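Local coordinates for protein putative carbohydrate-active enzyme (Uncultured organism, PDB 5WH8) that is the family 5 glycoside hydrolase part of a larger multi-modular protein and probably hydrolyses O-glycosidic bonds, as expected of a cellulase, at residues 155-160 / 192-197. Residues are numbered along the deposited sequence; the frame is centred on the assembly and turned at random.
Sequences VKWADV and DLAAQD. With EDO (1,2-ethanediol), chain H.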
loop_
_atom_site.group_PDB
_atom_site.type_symbol
_atom_site.label_atom_id
_atom_site.label_comp_id
_atom_site.label_asym_id
_atom_site.label_seq_id
_atom_site.Cartn_x
_atom_site.Cartn_y
_atom_site.Cartn_z
ATOM N N VAL A 155 -10.624 -19.005 -5.599
ATOM C CA VAL A 155 -10.636 -17.583 -5.933
ATOM C C VAL A 155 -9.736 -17.310 -7.132
ATOM O O VAL A 155 -8.523 -17.204 -6.992
ATOM C CB VAL A 155 -10.197 -16.734 -4.722
ATOM C CG1 VAL A 155 -10.230 -15.256 -5.053
ATOM C CG2 VAL A 155 -11.143 -17.015 -3.550
ATOM N N LYS A 156 -10.362 -17.224 -8.308
ATOM C CA LYS A 156 -9.656 -17.013 -9.567
ATOM C C LYS A 156 -9.706 -15.552 -9.979
ATOM O O LYS A 156 -10.446 -14.749 -9.397
ATOM C CB LYS A 156 -10.263 -17.873 -10.684
ATOM C CG LYS A 156 -10.408 -19.349 -10.372
ATOM C CD LYS A 156 -9.058 -19.978 -10.124
ATOM C CE LYS A 156 -9.133 -21.496 -10.050
ATOM N NZ LYS A 156 -7.893 -22.067 -9.450
ATOM N N TRP A 157 -8.926 -15.196 -10.995
ATOM C CA TRP A 157 -8.958 -13.823 -11.485
ATOM C C TRP A 157 -10.397 -13.418 -11.900
ATOM O O TRP A 157 -10.835 -12.310 -11.598
ATOM C CB TRP A 157 -7.956 -13.605 -12.647
ATOM C CG TRP A 157 -8.139 -12.276 -13.275
ATOM C CD1 TRP A 157 -8.485 -12.027 -14.570
ATOM C CD2 TRP A 157 -8.042 -10.985 -12.632
ATOM N NE1 TRP A 157 -8.610 -10.676 -14.773
ATOM C CE2 TRP A 157 -8.336 -10.014 -13.602
ATOM C CE3 TRP A 157 -7.731 -10.571 -11.332
ATOM C CZ2 TRP A 157 -8.348 -8.640 -13.315
ATOM C CZ3 TRP A 157 -7.727 -9.208 -11.044
ATOM C CH2 TRP A 157 -8.053 -8.257 -12.030
ATOM N N ALA A 158 -11.157 -14.311 -12.526
ATOM C CA ALA A 158 -12.553 -14.006 -12.856
ATOM C C ALA A 158 -13.354 -13.508 -11.653
ATOM O O ALA A 158 -14.136 -12.568 -11.777
ATOM C CB ALA A 158 -13.240 -15.233 -13.458
ATOM N N ASP A 159 -13.140 -14.113 -10.487
ATOM C CA ASP A 159 -13.842 -13.718 -9.275
ATOM C C ASP A 159 -13.358 -12.364 -8.742
ATOM O O ASP A 159 -14.164 -11.519 -8.307
ATOM C CB ASP A 159 -13.676 -14.791 -8.214
ATOM C CG ASP A 159 -14.123 -16.147 -8.707
ATOM O OD1 ASP A 159 -15.338 -16.291 -8.977
ATOM O OD2 ASP A 159 -13.265 -17.034 -8.884
ATOM N N VAL A 160 -12.049 -12.139 -8.769
ATOM C CA VAL A 160 -11.537 -10.836 -8.356
ATOM C C VAL A 160 -11.997 -9.727 -9.316
ATOM O O VAL A 160 -12.312 -8.613 -8.893
ATOM C CB VAL A 160 -9.975 -10.846 -8.261
ATOM C CG1 VAL A 160 -9.427 -9.485 -7.828
ATOM C CG2 VAL A 160 -9.514 -11.932 -7.297
ATOM N N ASP A 192 0.164 -12.250 -13.700
ATOM C CA ASP A 192 0.214 -12.772 -15.065
ATOM C C ASP A 192 -1.134 -13.294 -15.528
ATOM O O ASP A 192 -1.432 -13.252 -16.728
ATOM C CB ASP A 192 1.272 -13.870 -15.197
ATOM C CG ASP A 192 1.105 -15.003 -14.202
ATOM O OD1 ASP A 192 0.871 -14.754 -13.002
ATOM O OD2 ASP A 192 1.243 -16.178 -14.617
ATOM N N LEU A 193 -1.950 -13.784 -14.597
ATOM C CA LEU A 193 -3.291 -14.241 -14.951
ATOM C C LEU A 193 -4.254 -13.068 -15.114
ATOM O O LEU A 193 -5.109 -13.084 -15.987
ATOM C CB LEU A 193 -3.809 -15.222 -13.900
ATOM C CG LEU A 193 -2.937 -16.453 -13.679
ATOM C CD1 LEU A 193 -3.572 -17.418 -12.687
ATOM C CD2 LEU A 193 -2.607 -17.143 -14.993
ATOM N N ALA A 194 -4.115 -12.035 -14.285
ATOM C CA ALA A 194 -4.883 -10.826 -14.494
ATOM C C ALA A 194 -4.607 -10.218 -15.882
ATOM O O ALA A 194 -5.510 -9.671 -16.533
ATOM C CB ALA A 194 -4.579 -9.822 -13.392
ATOM N N ALA A 195 -3.363 -10.331 -16.321
ATOM C CA ALA A 195 -2.926 -9.762 -17.602
ATOM C C ALA A 195 -3.604 -10.425 -18.796
ATOM O O ALA A 195 -3.571 -9.868 -19.900
ATOM C CB ALA A 195 -1.445 -9.887 -17.741
ATOM N N GLN A 196 -4.189 -11.604 -18.594
ATOM C CA GLN A 196 -4.898 -12.301 -19.684
ATOM C C GLN A 196 -6.287 -11.696 -19.947
ATOM O O GLN A 196 -6.857 -11.890 -21.023
ATOM C CB GLN A 196 -5.045 -13.803 -19.384
ATOM C CG GLN A 196 -3.755 -14.505 -18.972
ATOM C CD GLN A 196 -2.652 -14.418 -20.027
ATOM O OE1 GLN A 196 -2.881 -14.680 -21.210
ATOM N NE2 GLN A 196 -1.444 -14.057 -19.598
ATOM N N ASP A 197 -6.821 -10.953 -18.976
ATOM C CA ASP A 197 -8.155 -10.376 -19.075
ATOM C C ASP A 197 -8.235 -9.147 -18.177
ATOM O O ASP A 197 -8.933 -9.163 -17.178
ATOM C CB ASP A 197 -9.205 -11.414 -18.667
ATOM C CG ASP A 197 -10.639 -10.966 -18.937
ATOM O OD1 ASP A 197 -10.871 -10.028 -19.734
ATOM O OD2 ASP A 197 -11.551 -11.584 -18.352
HETATM C C1 EDO H . -15.085 -19.098 -11.652
HETATM O O1 EDO H . -13.838 -18.569 -11.186
HETATM C C2 EDO H . -15.896 -19.714 -10.516
HETATM O O2 EDO H . -16.049 -18.813 -9.416
#
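W157 lays one face of its indole against A194 and reaches with its ring nitrogen to the backbone of D197, so a single side chain makes every contact from the 155-160 side. Over the face, the packing is CH-pi: A194 CA stands 3.5 Å from the centroid of the five-membered ring, only 4° off the ring normal. The methyl of A194 covers the same face further along, with CB 3.7 Å from W157 CD2 and close to the six-membered ring as well. The indole leaves the first turn of its helix toward A194 because CG stands opposite the backbone N about the CA-CB bond (chi1 171°). L193 adds its carbonyl oxygen, 3.8 Å from W157 CD1.

The polar part is one hydrogen bond, from W157 NE1 to D197 O, 2.9 Å long and nearly straight at 165°. The acceptor lies in the indole plane, at the ring edge, whereas the N-H approaches from above the carbonyl plane. Face packing and edge bond together fix the indole's rotation and give its N-H a partner. The acceptor belongs to the last residue of a type I beta turn, A194 to D197, closed by D197 N bonding to A194 O.

Away from the interface, D159 OD2 accepts a 3.0 Å hydrogen bond from the backbone N of K156, the N-cap residue. The carboxylate of D159 also takes both hydroxyls of an ethanediol, probably from the crystallisation liquor.

In the TIM barrel, this contact ties the start of helix 157-172, which follows strand 142-145, to the segment 192-197, which runs from the short helix 191-194 into the turn after it, between strands 180-182 and 204-211. Behind it, W157 packs on C182 of strand 180-182, and W157 and A194 both touch Y206 of strand 204-211.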